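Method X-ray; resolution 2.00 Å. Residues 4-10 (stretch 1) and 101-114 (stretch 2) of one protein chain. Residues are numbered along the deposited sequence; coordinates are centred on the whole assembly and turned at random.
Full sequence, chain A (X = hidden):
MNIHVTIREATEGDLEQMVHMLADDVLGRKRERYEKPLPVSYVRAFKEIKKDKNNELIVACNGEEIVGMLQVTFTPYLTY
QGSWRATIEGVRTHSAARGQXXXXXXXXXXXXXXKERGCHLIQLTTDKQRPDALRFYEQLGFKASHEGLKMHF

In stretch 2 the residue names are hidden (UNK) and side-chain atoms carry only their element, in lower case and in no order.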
ATOM      1  N   HIS A   4       3.147 -21.631 -20.335  1.00 31.12           N
ATOM      2  CA  HIS A   4       3.160 -22.449 -19.081  1.00 33.40           C
ATOM      3  C   HIS A   4       4.270 -22.020 -18.128  1.00 30.71           C
ATOM      4  O   HIS A   4       5.456 -22.138 -18.444  1.00 31.78           O
ATOM      5  CB  HIS A   4       3.330 -23.937 -19.408  1.00 47.94           C
ATOM      6  CG  HIS A   4       3.481 -24.804 -18.195  1.00 51.33           C
ATOM      7  ND1 HIS A   4       4.616 -24.801 -17.412  1.00 65.90           N
ATOM      8  CD2 HIS A   4       2.624 -25.676 -17.609  1.00 58.38           C
ATOM      9  CE1 HIS A   4       4.452 -25.631 -16.397  1.00 63.68           C
ATOM     10  NE2 HIS A   4       3.252 -26.175 -16.493  1.00 64.67           N
ATOM     11  N   VAL A   5       3.886 -21.532 -16.953  1.00 28.93           N
ATOM     12  CA  VAL A   5       4.877 -21.091 -15.986  1.00 26.05           C
ATOM     13  C   VAL A   5       4.707 -21.684 -14.600  1.00 24.91           C
ATOM     14  O   VAL A   5       3.636 -22.165 -14.230  1.00 24.42           O
ATOM     15  CB  VAL A   5       4.880 -19.551 -15.832  1.00 26.64           C
ATOM     16  CG1 VAL A   5       5.089 -18.896 -17.182  1.00 24.51           C
ATOM     17  CG2 VAL A   5       3.577 -19.077 -15.189  1.00 24.86           C
ATOM     18  N   THR A   6       5.800 -21.642 -13.850  1.00 20.60           N
ATOM     19  CA  THR A   6       5.853 -22.105 -12.474  1.00 22.99           C
ATOM     20  C   THR A   6       5.892 -20.813 -11.664  1.00 19.62           C
ATOM     21  O   THR A   6       6.677 -19.913 -11.970  1.00 22.77           O
ATOM     22  CB  THR A   6       7.144 -22.905 -12.211  1.00 30.36           C
ATOM     23  OG1 THR A   6       7.049 -24.178 -12.863  1.00 40.97           O
ATOM     24  CG2 THR A   6       7.359 -23.115 -10.712  1.00 38.54           C
ATOM     25  N   ILE A   7       5.044 -20.707 -10.649  1.00 13.64           N
ATOM     26  CA  ILE A   7       5.015 -19.501  -9.828  1.00 15.49           C
ATOM     27  C   ILE A   7       5.393 -19.882  -8.400  1.00 16.55           C
ATOM     28  O   ILE A   7       4.877 -20.861  -7.859  1.00 16.50           O
ATOM     29  CB  ILE A   7       3.612 -18.857  -9.865  1.00 19.57           C
ATOM     30  CG1 ILE A   7       3.285 -18.446 -11.305  1.00 19.34           C
ATOM     31  CG2 ILE A   7       3.545 -17.654  -8.919  1.00 18.50           C
ATOM     32  CD1 ILE A   7       1.867 -17.947 -11.499  1.00 26.45           C
ATOM     33  N   ARG A   8       6.296 -19.109  -7.801  1.00 15.26           N
ATOM     34  CA  ARG A   8       6.783 -19.384  -6.445  1.00 16.20           C
ATOM     35  C   ARG A   8       7.412 -18.132  -5.839  1.00 17.21           C
ATOM     36  O   ARG A   8       7.617 -17.135  -6.533  1.00 17.43           O
ATOM     37  CB  ARG A   8       7.863 -20.463  -6.494  1.00 12.84           C
ATOM     38  CG  ARG A   8       9.058 -20.044  -7.375  1.00 16.00           C
ATOM     39  CD  ARG A   8      10.198 -21.060  -7.335  1.00 14.83           C
ATOM     40  NE  ARG A   8      11.251 -20.735  -8.301  1.00 20.29           N
ATOM     41  CZ  ARG A   8      12.127 -19.739  -8.175  1.00 22.16           C
ATOM     42  NH1 ARG A   8      12.103 -18.941  -7.113  1.00 13.87           N
ATOM     43  NH2 ARG A   8      13.036 -19.540  -9.120  1.00 19.18           N
ATOM     44  N   GLU A   9       7.727 -18.191  -4.546  1.00 13.52           N
ATOM     45  CA  GLU A   9       8.381 -17.060  -3.895  1.00 13.00           C
ATOM     46  C   GLU A   9       9.803 -17.000  -4.460  1.00 13.56           C
ATOM     47  O   GLU A   9      10.391 -18.027  -4.783  1.00 10.75           O
ATOM     48  CB  GLU A   9       8.443 -17.250  -2.372  1.00 21.00           C
ATOM     49  CG  GLU A   9       7.089 -17.254  -1.679  1.00 26.23           C
ATOM     50  CD  GLU A   9       7.217 -17.158  -0.167  1.00 32.67           C
ATOM     51  OE1 GLU A   9       7.637 -16.094   0.331  1.00 33.56           O
ATOM     52  OE2 GLU A   9       6.901 -18.147   0.524  1.00 33.39           O
ATOM     53  N   ALA A  10      10.347 -15.799  -4.591  1.00 15.94           N
ATOM     54  CA  ALA A  10      11.695 -15.637  -5.122  1.00 14.25           C
ATOM     55  C   ALA A  10      12.748 -16.005  -4.076  1.00 17.83           C
ATOM     56  O   ALA A  10      12.466 -16.018  -2.878  1.00 17.86           O
ATOM     57  CB  ALA A  10      11.901 -14.184  -5.575  1.00 17.43           C
ATOM     58  N   UNK A 101       0.008 -14.093 -21.473  1.00 29.36           N
ATOM     59  CA  UNK A 101      -0.761 -14.366 -20.267  1.00 26.56           C
ATOM     60  C   UNK A 101       0.021 -14.606 -18.987  1.00 24.45           C
ATOM     61  O   UNK A 101      -0.521 -15.139 -18.013  1.00 20.62           O
ATOM     62  N   UNK A 102       1.292 -14.213 -18.969  1.00 18.04           N
ATOM     63  CA  UNK A 102       2.113 -14.400 -17.777  1.00 17.96           C
ATOM     64  C   UNK A 102       1.670 -13.451 -16.664  1.00 16.56           C
ATOM     65  O   UNK A 102       1.542 -13.854 -15.507  1.00 15.74           O
ATOM     66  c   UNK A 102       5.503 -14.960 -19.579  1.00 31.88           C
ATOM     67  c   UNK A 102       4.424 -14.212 -16.809  1.00 19.61           C
ATOM     68  c   UNK A 102       3.601 -14.157 -18.090  1.00 21.99           C
ATOM     69  c   UNK A 102       4.092 -15.202 -19.095  1.00 26.45           C
ATOM     70  N   UNK A 103       1.441 -12.193 -17.021  1.00 14.03           N
ATOM     71  CA  UNK A 103       1.004 -11.205 -16.045  1.00 15.13           C
ATOM     72  C   UNK A 103      -0.284 -11.634 -15.362  1.00 15.85           C
ATOM     73  O   UNK A 103      -0.405 -11.567 -14.137  1.00 15.78           O
ATOM     74  N   UNK A 104      -1.248 -12.089 -16.156  1.00 15.04           N
ATOM     75  CA  UNK A 104      -2.526 -12.538 -15.612  1.00 15.73           C
ATOM     76  C   UNK A 104      -2.354 -13.714 -14.645  1.00 16.45           C
ATOM     77  O   UNK A 104      -2.942 -13.726 -13.567  1.00 15.71           O
ATOM     78  c   UNK A 104      -3.476 -12.934 -16.746  1.00 21.54           C
ATOM     79  o   UNK A 104      -4.715 -13.380 -16.215  1.00 24.63           O
ATOM     80  N   UNK A 105      -1.559 -14.708 -15.025  1.00 16.29           N
ATOM     81  CA  UNK A 105      -1.331 -15.852 -14.146  1.00 17.87           C
ATOM     82  C   UNK A 105      -0.675 -15.423 -12.836  1.00 17.38           C
ATOM     83  O   UNK A 105      -1.059 -15.873 -11.763  1.00 15.49           O
ATOM     84  c   UNK A 105      -0.428 -16.888 -14.819  1.00 20.23           C
ATOM     85  o   UNK A 105       0.331 -19.592 -15.946  1.00 28.68           O
ATOM     86  c   UNK A 105      -0.136 -18.647 -16.578  1.00 29.85           C
ATOM     87  n   UNK A 105       0.168 -18.417 -17.851  1.00 27.65           N
ATOM     88  c   UNK A 105      -1.090 -17.671 -15.926  1.00 23.19           C
ATOM     89  N   UNK A 106       0.321 -14.552 -12.933  1.00 17.65           N
ATOM     90  CA  UNK A 106       1.030 -14.085 -11.749  1.00 17.08           C
ATOM     91  C   UNK A 106       0.103 -13.337 -10.785  1.00 13.68           C
ATOM     92  O   UNK A 106       0.124 -13.579  -9.576  1.00 14.98           O
ATOM     93  c   UNK A 106       2.206 -13.195 -12.181  1.00 16.66           C
ATOM     94  c   UNK A 106       3.277 -12.824 -11.160  1.00 23.03           C
ATOM     95  c   UNK A 106       3.879 -14.086 -10.532  1.00 19.21           C
ATOM     96  c   UNK A 106       4.356 -12.004 -11.867  1.00 23.78           C
ATOM     97  N   UNK A 107      -0.716 -12.434 -11.312  1.00 13.73           N
ATOM     98  CA  UNK A 107      -1.633 -11.677 -10.467  1.00 13.14           C
ATOM     99  C   UNK A 107      -2.735 -12.579  -9.896  1.00 13.96           C
ATOM    100  O   UNK A 107      -3.108 -12.450  -8.731  1.00 14.03           O
ATOM    101  c   UNK A 107      -3.316  -9.806 -10.391  1.00 14.25           C
ATOM    102  c   UNK A 107      -2.271 -10.507 -11.247  1.00 15.36           C
ATOM    103  c   UNK A 107      -1.190  -9.535 -11.669  1.00 18.39           C
ATOM    104  N   UNK A 108      -3.259 -13.490 -10.710  1.00 15.55           N
ATOM    105  CA  UNK A 108      -4.296 -14.398 -10.224  1.00 14.31           C
ATOM    106  C   UNK A 108      -3.740 -15.257  -9.085  1.00 14.38           C
ATOM    107  O   UNK A 108      -4.431 -15.530  -8.105  1.00 14.82           O
ATOM    108  c   UNK A 108      -4.800 -15.287 -11.364  1.00 14.36           C
ATOM    109  s   UNK A 108      -5.865 -14.401 -12.541  1.00 22.97           S
ATOM    110  N   UNK A 109      -2.483 -15.668  -9.214  1.00 11.40           N
ATOM    111  CA  UNK A 109      -1.828 -16.480  -8.190  1.00 12.39           C
ATOM    112  C   UNK A 109      -1.734 -15.667  -6.898  1.00 14.02           C
ATOM    113  O   UNK A 109      -2.039 -16.159  -5.803  1.00 12.17           O
ATOM    114  c   UNK A 109       1.072 -17.692  -6.672  1.00 20.26           C
ATOM    115  c   UNK A 109       1.519 -18.957  -6.233  1.00 20.76           C
ATOM    116  c   UNK A 109       2.357 -19.112  -5.123  1.00 22.51           C
ATOM    117  c   UNK A 109       1.481 -16.550  -5.971  1.00 22.14           C
ATOM    118  c   UNK A 109       0.247 -17.910  -7.821  1.00 19.41           C
ATOM    119  n   UNK A 109       0.985 -19.896  -7.074  1.00 19.63           N
ATOM    120  c   UNK A 109       2.313 -16.705  -4.868  1.00 23.62           C
ATOM    121  c   UNK A 109       0.220 -19.260  -8.024  1.00 23.63           C
ATOM    122  c   UNK A 109       2.743 -17.978  -4.457  1.00 23.64           C
ATOM    123  c   UNK A 109      -0.421 -16.861  -8.656  1.00 16.55           C
ATOM    124  N   UNK A 110      -1.313 -14.414  -7.033  1.00 20.79           N
ATOM    125  CA  UNK A 110      -1.179 -13.516  -5.889  1.00 21.77           C
ATOM    126  C   UNK A 110      -2.530 -13.276  -5.221  1.00 20.04           C
ATOM    127  O   UNK A 110      -2.615 -13.193  -3.996  1.00 19.23           O
ATOM    128  c   UNK A 110      -0.571 -12.187  -6.335  1.00 18.17           C
ATOM    129  N   UNK A 111      -3.580 -13.153  -6.028  1.00 18.46           N
ATOM    130  CA  UNK A 111      -4.925 -12.936  -5.500  1.00 17.66           C
ATOM    131  C   UNK A 111      -5.393 -14.136  -4.677  1.00 16.43           C
ATOM    132  O   UNK A 111      -6.015 -13.971  -3.626  1.00 14.53           O
ATOM    133  c   UNK A 111      -5.938 -12.685  -6.633  1.00 16.27           C
ATOM    134  c   UNK A 111      -7.359 -12.725  -6.084  1.00 19.12           C
ATOM    135  c   UNK A 111      -6.535 -11.040  -8.483  1.00 19.27           C
ATOM    136  c   UNK A 111      -5.645 -11.339  -7.298  1.00 22.47           C
ATOM    137  N   UNK A 112      -5.112 -15.344  -5.158  1.00 15.22           N
ATOM    138  CA  UNK A 112      -5.506 -16.539  -4.418  1.00 14.63           C
ATOM    139  C   UNK A 112      -4.719 -16.607  -3.119  1.00 16.16           C
ATOM    140  O   UNK A 112      -5.224 -17.054  -2.088  1.00 17.67           O
ATOM    141  o   UNK A 112      -8.006 -18.641  -4.835  1.00 33.23           O
ATOM    142  c   UNK A 112      -5.254 -17.799  -5.250  1.00 26.25           C
ATOM    143  c   UNK A 112      -6.291 -17.983  -6.337  1.00 29.71           C
ATOM    144  o   UNK A 112      -8.494 -17.049  -6.289  1.00 35.81           O
ATOM    145  c   UNK A 112      -7.701 -17.883  -5.783  1.00 36.94           C
ATOM    146  N   UNK A 113      -3.471 -16.165  -3.189  1.00 15.50           N
ATOM    147  CA  UNK A 113      -2.583 -16.133  -2.036  1.00 18.91           C
ATOM    148  C   UNK A 113      -3.218 -15.212  -0.988  1.00 20.75           C
ATOM    149  O   UNK A 113      -3.309 -15.563   0.190  1.00 17.99           O
ATOM    150  c   UNK A 113      -0.144 -15.565  -1.395  1.00 34.39           C
ATOM    151  n   UNK A 113       1.951 -16.683  -0.714  1.00 36.20           N
ATOM    152  n   UNK A 113       3.911 -17.489   0.192  1.00 41.25           N
ATOM    153  n   UNK A 113       2.465 -18.918  -0.874  1.00 41.64           N
ATOM    154  c   UNK A 113       0.683 -16.828  -1.430  1.00 35.29           C
ATOM    155  c   UNK A 113      -1.221 -15.583  -2.467  1.00 31.15           C
ATOM    156  c   UNK A 113       2.778 -17.695  -0.465  1.00 43.77           C
ATOM    157  N   UNK A 114      -3.663 -14.039  -1.433  1.00 16.98           N
ATOM    158  CA  UNK A 114      -4.302 -13.060  -0.552  1.00 17.95           C
ATOM    159  C   UNK A 114      -5.547 -13.636   0.118  1.00 16.94           C
ATOM    160  O   UNK A 114      -5.748 -13.444   1.317  1.00 18.33           O
ATOM    161  c   UNK A 114      -4.668 -11.805  -1.335  1.00 21.52           C
TER

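Position 101 has no side-chain atoms and touches nothing on stretch 1; its phi of 68° by itself favours the residue that lacks them: Gly 101, at the N-cap of the helix. At 102, four carbons fork at the first, one arm two carbons long; a carbon of the longer arm lies 4.3 Å from Val 5 CG1: Ile 102. Position 103 again has no side-chain atoms and no contact, hence Gly 103. At 104 one carbon bears one oxygen, out of reach of stretch 1, giving Ser 104.

Position 105 has three carbons, the third holding one oxygen and one nitrogen, so a carboxamide; its CB points toward stretch 1, and the oxygen stands 3.4 Å from Val 5 CG2: Gln 105. Its NE2 turns back to Gly 101 O at 3.4 Å, a weak hydrogen bond. Position 106 holds four carbons, forked at the second; its CB starts sideways, but the end comes nearer, bringing a terminal carbon to 3.9 Å from Ile 7 CG2: Leu 106. At 107 one carbon carries two more and points away, touching nothing on stretch 1, which identifies Val 107. One carbon and a sulfur at 108, also without contact, give Cys 108.

Position 109 has one carbon leading to fused five- and six-membered rings of eight carbons and one nitrogen, which only an indole explains; Ile 7 CG2 sits 3.4 Å from the centroid of the five-membered ring, 15° off the normal: Trp 109, in a CH-pi contact over the face. The next three positions touch nothing on stretch 1: a single carbon at 110 is Ala 110; 111, four carbons forked at the first with one longer arm, is Ile 111; 112, three carbons ending in two oxygens, is Glu 112. Position 113 runs three carbons, a nitrogen, then a carbon with two nitrogens, and a terminal nitrogen lies 3.1 Å from Glu 9 OE2: Arg 113. This is a salt bridge, whose hydrogen bond is weak at 126°. The lone carbon at 114, out of reach, gives Ala 114.

The contact works by alternation along stretch 1: Val 5 and Ile 7 point toward the helix, while Thr 6 and Arg 8 point away. The axes approach to 9.6 Å at 47°, and 434 Å² is buried in total. Ile 7, with 114 Å² covered, is the centrepiece, reaching Gln 105, Leu 106 and Trp 109; the salt bridge adds a polar contact further along both segments.

Stretch 2 101-114: GIGSQLVCWAIERA
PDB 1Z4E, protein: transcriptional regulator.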